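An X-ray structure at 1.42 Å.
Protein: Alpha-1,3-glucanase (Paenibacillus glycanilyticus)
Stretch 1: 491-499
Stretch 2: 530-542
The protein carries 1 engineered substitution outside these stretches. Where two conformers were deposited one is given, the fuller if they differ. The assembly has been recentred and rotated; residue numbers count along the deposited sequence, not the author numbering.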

ATOM      1  N   GLY A 491      -4.760  19.295  -5.193  1.00 11.53           N
ATOM      2  CA  GLY A 491      -4.090  18.461  -6.171  1.00 11.18           C
ATOM      3  C   GLY A 491      -2.594  18.411  -5.940  1.00 11.35           C
ATOM      4  O   GLY A 491      -2.030  17.346  -5.657  1.00 12.60           O
ATOM      5  N   LEU A 492      -1.933  19.563  -6.046  1.00 12.11           N
ATOM      6  CA  LEU A 492      -0.485  19.665  -5.901  1.00 11.78           C
ATOM      7  C   LEU A 492      -0.180  20.649  -4.783  1.00 11.22           C
ATOM      8  O   LEU A 492      -0.755  21.740  -4.741  1.00 14.52           O
ATOM      9  CB  LEU A 492       0.143  20.167  -7.209  1.00 12.02           C
ATOM     10  CG  LEU A 492      -0.255  19.400  -8.468  1.00 11.37           C
ATOM     11  CD1 LEU A 492       0.235  20.098  -9.747  1.00 13.43           C
ATOM     12  CD2 LEU A 492       0.287  17.974  -8.385  1.00 12.42           C
ATOM     13  N   MET A 493       0.719  20.268  -3.878  1.00 10.52           N
ATOM     14  CA  MET A 493       1.035  21.079  -2.712  1.00  9.84           C
ATOM     15  C   MET A 493       2.549  21.238  -2.641  1.00 11.73           C
ATOM     16  O   MET A 493       3.274  20.255  -2.449  1.00 12.83           O
ATOM     17  CB  MET A 493       0.488  20.409  -1.452  1.00 13.15           C
ATOM     18  CG  MET A 493       0.838  21.109  -0.153  1.00  9.78           C
ATOM     19  SD  MET A 493      -0.096  20.353   1.194  1.00 13.79           S
ATOM     20  CE  MET A 493       1.100  20.382   2.530  1.00 12.91           C
ATOM     21  N   PHE A 494       3.031  22.473  -2.804  1.00 11.42           N
ATOM     22  CA  PHE A 494       4.458  22.774  -2.797  1.00 10.97           C
ATOM     23  C   PHE A 494       4.813  23.477  -1.492  1.00 11.10           C
ATOM     24  O   PHE A 494       4.087  24.375  -1.053  1.00 12.78           O
ATOM     25  CB  PHE A 494       4.813  23.716  -3.954  1.00 11.80           C
ATOM     26  CG  PHE A 494       4.602  23.124  -5.321  1.00 10.71           C
ATOM     27  CD1 PHE A 494       3.343  23.131  -5.912  1.00 10.26           C
ATOM     28  CD2 PHE A 494       5.669  22.582  -6.031  1.00 11.87           C
ATOM     29  CE1 PHE A 494       3.145  22.592  -7.183  1.00 10.49           C
ATOM     30  CE2 PHE A 494       5.480  22.045  -7.290  1.00 11.02           C
ATOM     31  CZ  PHE A 494       4.220  22.054  -7.872  1.00 11.03           C
ATOM     32  N   GLN A 495       5.937  23.093  -0.885  1.00 11.01           N
ATOM     33  CA  GLN A 495       6.299  23.628   0.424  1.00 11.15           C
ATOM     34  C   GLN A 495       7.809  23.588   0.612  1.00 10.84           C
ATOM     35  O   GLN A 495       8.457  22.619   0.212  1.00 11.22           O
ATOM     36  CB  GLN A 495       5.629  22.796   1.531  1.00 11.25           C
ATOM     37  CG  GLN A 495       5.946  23.227   2.972  1.00 10.65           C
ATOM     38  CD  GLN A 495       5.324  22.294   4.011  1.00 12.60           C
ATOM     39  OE1 GLN A 495       4.488  21.450   3.676  1.00 12.34           O
ATOM     40  NE2 GLN A 495       5.734  22.438   5.268  1.00 13.24           N
ATOM     41  N   SER A 496       8.361  24.644   1.226  1.00 10.62           N
ATOM     42  CA  SER A 496       9.777  24.713   1.592  1.00 11.73           C
ATOM     43  C   SER A 496       9.909  24.790   3.105  1.00 11.58           C
ATOM     44  O   SER A 496       9.266  25.631   3.748  1.00 14.98           O
ATOM     45  CB  SER A 496      10.455  25.955   0.994  1.00 12.81           C
ATOM     46  OG  SER A 496      10.590  25.829  -0.407  1.00 12.75           O
ATOM     47  N   MET A 497      10.757  23.931   3.662  1.00 12.85           N
ATOM     48  CA  MET A 497      11.100  24.008   5.074  1.00 13.53           C
ATOM     49  C   MET A 497      11.946  25.248   5.337  1.00 13.98           C
ATOM     50  O   MET A 497      12.937  25.497   4.642  1.00 15.08           O
ATOM     51  CB  MET A 497      11.890  22.755   5.456  1.00 13.44           C
ATOM     52  CG  MET A 497      12.503  22.773   6.844  1.00 15.40           C
ATOM     53  SD  MET A 497      13.351  21.203   7.130  1.00 20.28           S
ATOM     54  CE  MET A 497      14.206  21.523   8.671  1.00 23.05           C
ATOM     55  N   SER A 498      11.539  26.049   6.368  1.00 14.40           N
ATOM     56  CA  SER A 498      12.304  27.164   6.908  1.00 19.06           C
ATOM     57  C   SER A 498      13.148  26.673   8.077  1.00 20.91           C
ATOM     58  O   SER A 498      12.724  25.780   8.820  1.00 20.45           O
ATOM     59  CB  SER A 498      11.358  28.249   7.428  1.00 19.21           C
ATOM     60  OG  SER A 498      10.586  28.810   6.389  1.00 23.23           O
ATOM     61  N   PRO A 499      14.346  27.246   8.289  1.00 22.33           N
ATOM     62  CA  PRO A 499      14.930  28.351   7.526  1.00 20.04           C
ATOM     63  C   PRO A 499      15.806  27.893   6.357  1.00 18.39           C
ATOM     64  O   PRO A 499      16.413  28.733   5.697  1.00 16.94           O
ATOM     65  CB  PRO A 499      15.809  29.037   8.571  1.00 24.58           C
ATOM     66  CG  PRO A 499      16.320  27.898   9.384  1.00 29.44           C
ATOM     67  CD  PRO A 499      15.200  26.871   9.431  1.00 26.63           C
ATOM     68  N   GLN A 530       3.774  27.782  12.994  1.00 17.19           N
ATOM     69  CA  GLN A 530       4.597  28.865  13.527  1.00 21.17           C
ATOM     70  C   GLN A 530       6.061  28.658  13.153  1.00 16.26           C
ATOM     71  O   GLN A 530       6.602  27.559  13.289  1.00 18.44           O
ATOM     72  CB  GLN A 530       4.444  28.934  15.051  1.00 21.51           C
ATOM     73  CG  GLN A 530       4.699  27.608  15.754  1.00 37.57           C
ATOM     74  CD  GLN A 530       4.465  27.662  17.257  1.00 44.98           C
ATOM     75  OE1 GLN A 530       4.097  26.658  17.878  1.00 45.42           O
ATOM     76  NE2 GLN A 530       4.677  28.832  17.848  1.00 47.03           N
ATOM     77  N   GLY A 531       6.688  29.723  12.648  1.00 17.64           N
ATOM     78  CA  GLY A 531       8.090  29.698  12.307  1.00 18.95           C
ATOM     79  C   GLY A 531       8.394  29.289  10.885  1.00 19.17           C
ATOM     80  O   GLY A 531       9.560  29.363  10.470  1.00 21.67           O
ATOM     81  N   GLN A 532       7.389  28.882  10.120  1.00 16.36           N
ATOM     82  CA  GLN A 532       7.590  28.401   8.762  1.00 17.00           C
ATOM     83  C   GLN A 532       7.117  29.439   7.756  1.00 17.37           C
ATOM     84  O   GLN A 532       6.184  30.204   8.017  1.00 22.40           O
ATOM     85  CB  GLN A 532       6.841  27.082   8.542  1.00 16.06           C
ATOM     86  CG  GLN A 532       7.480  25.933   9.280  1.00 16.33           C
ATOM     87  CD  GLN A 532       8.904  25.713   8.835  1.00 17.18           C
ATOM     88  OE1 GLN A 532       9.163  25.484   7.656  1.00 15.77           O
ATOM     89  NE2 GLN A 532       9.842  25.801   9.774  1.00 17.10           N
ATOM     90  N   GLY A 533       7.771  29.456   6.598  1.00 16.98           N
ATOM     91  CA  GLY A 533       7.482  30.429   5.573  1.00 16.15           C
ATOM     92  C   GLY A 533       7.204  29.799   4.223  1.00 15.54           C
ATOM     93  O   GLY A 533       6.994  28.589   4.110  1.00 14.13           O
ATOM     94  N   PRO A 534       7.204  30.609   3.176  1.00 14.15           N
ATOM     95  CA  PRO A 534       6.743  30.164   1.853  1.00 14.01           C
ATOM     96  C   PRO A 534       7.839  29.453   1.058  1.00 13.08           C
ATOM     97  O   PRO A 534       8.982  29.312   1.494  1.00 13.50           O
ATOM     98  CB  PRO A 534       6.335  31.475   1.180  1.00 15.94           C
ATOM     99  CG  PRO A 534       7.225  32.510   1.825  1.00 16.09           C
ATOM    100  CD  PRO A 534       7.429  32.067   3.240  1.00 16.46           C
ATOM    101  N   ALA A 535       7.467  29.019  -0.146  1.00 13.95           N
ATOM    102  CA  ALA A 535       8.312  28.133  -0.935  1.00 12.39           C
ATOM    103  C   ALA A 535       9.346  28.922  -1.726  1.00 13.87           C
ATOM    104  O   ALA A 535       9.126  30.082  -2.095  1.00 13.32           O
ATOM    105  CB  ALA A 535       7.463  27.304  -1.898  1.00 12.66           C
ATOM    106  N   TYR A 536      10.477  28.269  -2.004  1.00 12.69           N
ATOM    107  CA  TYR A 536      11.613  28.881  -2.684  1.00 13.46           C
ATOM    108  C   TYR A 536      11.909  28.148  -3.983  1.00 12.65           C
ATOM    109  O   TYR A 536      12.026  26.916  -3.996  1.00 12.11           O
ATOM    110  CB  TYR A 536      12.858  28.858  -1.795  1.00 13.49           C
ATOM    111  CG  TYR A 536      12.880  29.998  -0.805  1.00 14.82           C
ATOM    112  CD1 TYR A 536      11.974  30.046   0.256  1.00 14.30           C
ATOM    113  CD2 TYR A 536      13.794  31.035  -0.939  1.00 16.08           C
ATOM    114  CE1 TYR A 536      11.988  31.104   1.156  1.00 17.45           C
ATOM    115  CE2 TYR A 536      13.805  32.096  -0.049  1.00 16.44           C
ATOM    116  CZ  TYR A 536      12.905  32.122   0.991  1.00 18.31           C
ATOM    117  OH  TYR A 536      12.937  33.180   1.876  1.00 19.88           O
ATOM    118  N   GLY A 537      12.059  28.911  -5.063  1.00 13.46           N
ATOM    119  CA  GLY A 537      12.424  28.361  -6.355  1.00 13.72           C
ATOM    120  C   GLY A 537      11.301  28.552  -7.350  1.00 12.90           C
ATOM    121  O   GLY A 537      10.907  29.684  -7.641  1.00 11.87           O
ATOM    122  N   GLY A 538      10.763  27.466  -7.876  1.00 11.54           N
ATOM    123  CA  GLY A 538       9.625  27.590  -8.766  1.00 12.02           C
ATOM    124  C   GLY A 538       9.266  26.247  -9.360  1.00 12.23           C
ATOM    125  O   GLY A 538       9.901  25.223  -9.081  1.00 13.20           O
ATOM    126  N   ALA A 539       8.219  26.269 -10.183  1.00 12.01           N
ATOM    127  CA  ALA A 539       7.791  25.078 -10.903  1.00 14.00           C
ATOM    128  C   ALA A 539       7.113  25.500 -12.194  1.00 13.07           C
ATOM    129  O   ALA A 539       6.491  26.564 -12.258  1.00 13.38           O
ATOM    130  CB  ALA A 539       6.824  24.220 -10.069  1.00 13.38           C
ATOM    131  N   SER A 540       7.232  24.655 -13.213  1.00 11.50           N
ATOM    132  CA  SER A 540       6.613  24.887 -14.510  0.76 12.43           C
ATOM    133  C   SER A 540       5.397  23.988 -14.674  1.00 13.28           C
ATOM    134  O   SER A 540       5.386  22.845 -14.206  1.00 13.69           O
ATOM    135  CB  SER A 540       7.603  24.596 -15.635  0.76 17.37           C
ATOM    136  OG  SER A 540       8.741  25.433 -15.533  0.76 18.37           O
ATOM    137  N   PHE A 541       4.378  24.513 -15.353  1.00 12.15           N
ATOM    138  CA  PHE A 541       3.108  23.825 -15.555  1.00 13.32           C
ATOM    139  C   PHE A 541       2.741  23.889 -17.027  1.00 15.20           C
ATOM    140  O   PHE A 541       2.643  24.980 -17.596  1.00 14.20           O
ATOM    141  CB  PHE A 541       2.008  24.462 -14.701  1.00 13.55           C
ATOM    142  CG  PHE A 541       2.314  24.443 -13.230  1.00 11.25           C
ATOM    143  CD1 PHE A 541       3.175  25.379 -12.675  1.00 12.77           C
ATOM    144  CD2 PHE A 541       1.780  23.459 -12.409  1.00 12.60           C
ATOM    145  CE1 PHE A 541       3.482  25.356 -11.325  1.00 13.91           C
ATOM    146  CE2 PHE A 541       2.074  23.429 -11.059  1.00 13.52           C
ATOM    147  CZ  PHE A 541       2.931  24.373 -10.510  1.00 14.52           C
ATOM    148  N   THR A 542       2.548  22.726 -17.639  1.00 12.19           N
ATOM    149  CA  THR A 542       2.123  22.618 -19.028  1.00 14.06           C
ATOM    150  C   THR A 542       0.901  21.715 -19.057  1.00 16.15           C
ATOM    151  O   THR A 542       0.963  20.578 -18.581  1.00 15.33           O
ATOM    152  CB  THR A 542       3.236  22.002 -19.875  1.00 15.31           C
ATOM    153  OG1 THR A 542       4.441  22.754 -19.706  1.00 15.46           O
ATOM    154  CG2 THR A 542       2.844  21.985 -21.352  1.00 17.63           C
TER
HETATM  155  O   HOH W   1       7.431  24.838   5.624  1.00 14.95           O
HETATM  156  O   HOH W   2       6.505  26.653   2.106  1.00 12.86           O
HETATM  157  O   HOH W   3      10.300  28.951   3.715  1.00 25.67           O

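The strongest polar interactions lie where the chain leaves the strand ending at Ser 496 and runs past the loop that leads into the strand of stretch 2. Here the carboxamide of Gln 532 reads the backbone of Ser 498 at both of its polar atoms. The amide of Ser 498 donates to Gln 532, with N to OE1 at 2.8 Å and an N-H...O angle of 175°, and Gln 532 NE2 returns a hydrogen bond to Ser 498 O at 3.0 Å and 168°. Both bonds are nearly linear, and the carboxamide pairs with Ser 498 much as the NH and CO of a single residue on an antiparallel strand would. The CA-to-CB bond of Gln 532 points sideways to stretch 1; chi1 and chi2, both m, bring its end to the Ser 498 backbone.

Two serine hydroxyls extend this pattern by accepting from backbone amides of stretch 2. Gly 533 N donates to Ser 498 OG at 2.9 Å, with a more bent angle of 135°, and Tyr 536 N donates to Ser 496 OG, also at 2.9 Å, at 154°. Both serines point toward stretch 2 and adopt the m rotamer. Gly 533 sits close to this site: an ideal CB there would lie 3.4 Å from Ser 498 OG and would clash with Pro 534 CD at 2.6 Å.

Three waters link groups that are not directly hydrogen-bonded to each other. Water 1 accepts from Gln 495 NE2 at 3.0 Å and donates to Ser 496 O and Gln 532 OE1, each 2.7 Å from its oxygen; OE1 thus receives both this water and the amide of Ser 498. Water 2 accepts from Ser 496 N at 2.9 Å and lies 2.8 Å from Gly 533 O; water 3 lies 2.7 Å from Ser 498 OG and 2.6 Å from Pro 534 O.

Farther along, direct polar bonding gives way to apolar packing. The strands run in roughly opposite directions, at 162°, but their axes come no closer than 9.6 Å, and side chains fill the space between them. Phe 494 and Phe 541 point toward each other's stretch and touch at their CZ atoms, 3.7 Å apart; the ring centroids are 5.8 Å apart and the planes inclined at 72°, an oblique pairing. Phe 494 CE2 also packs 3.8 Å from Ala 539 CB, while Leu 492 CD1 approaches the edge of the Phe 541 ring, 4.0 Å from its CE2. Nearer the polar end, Ala 535 CB lies 3.8 Å from Ser 496 OG.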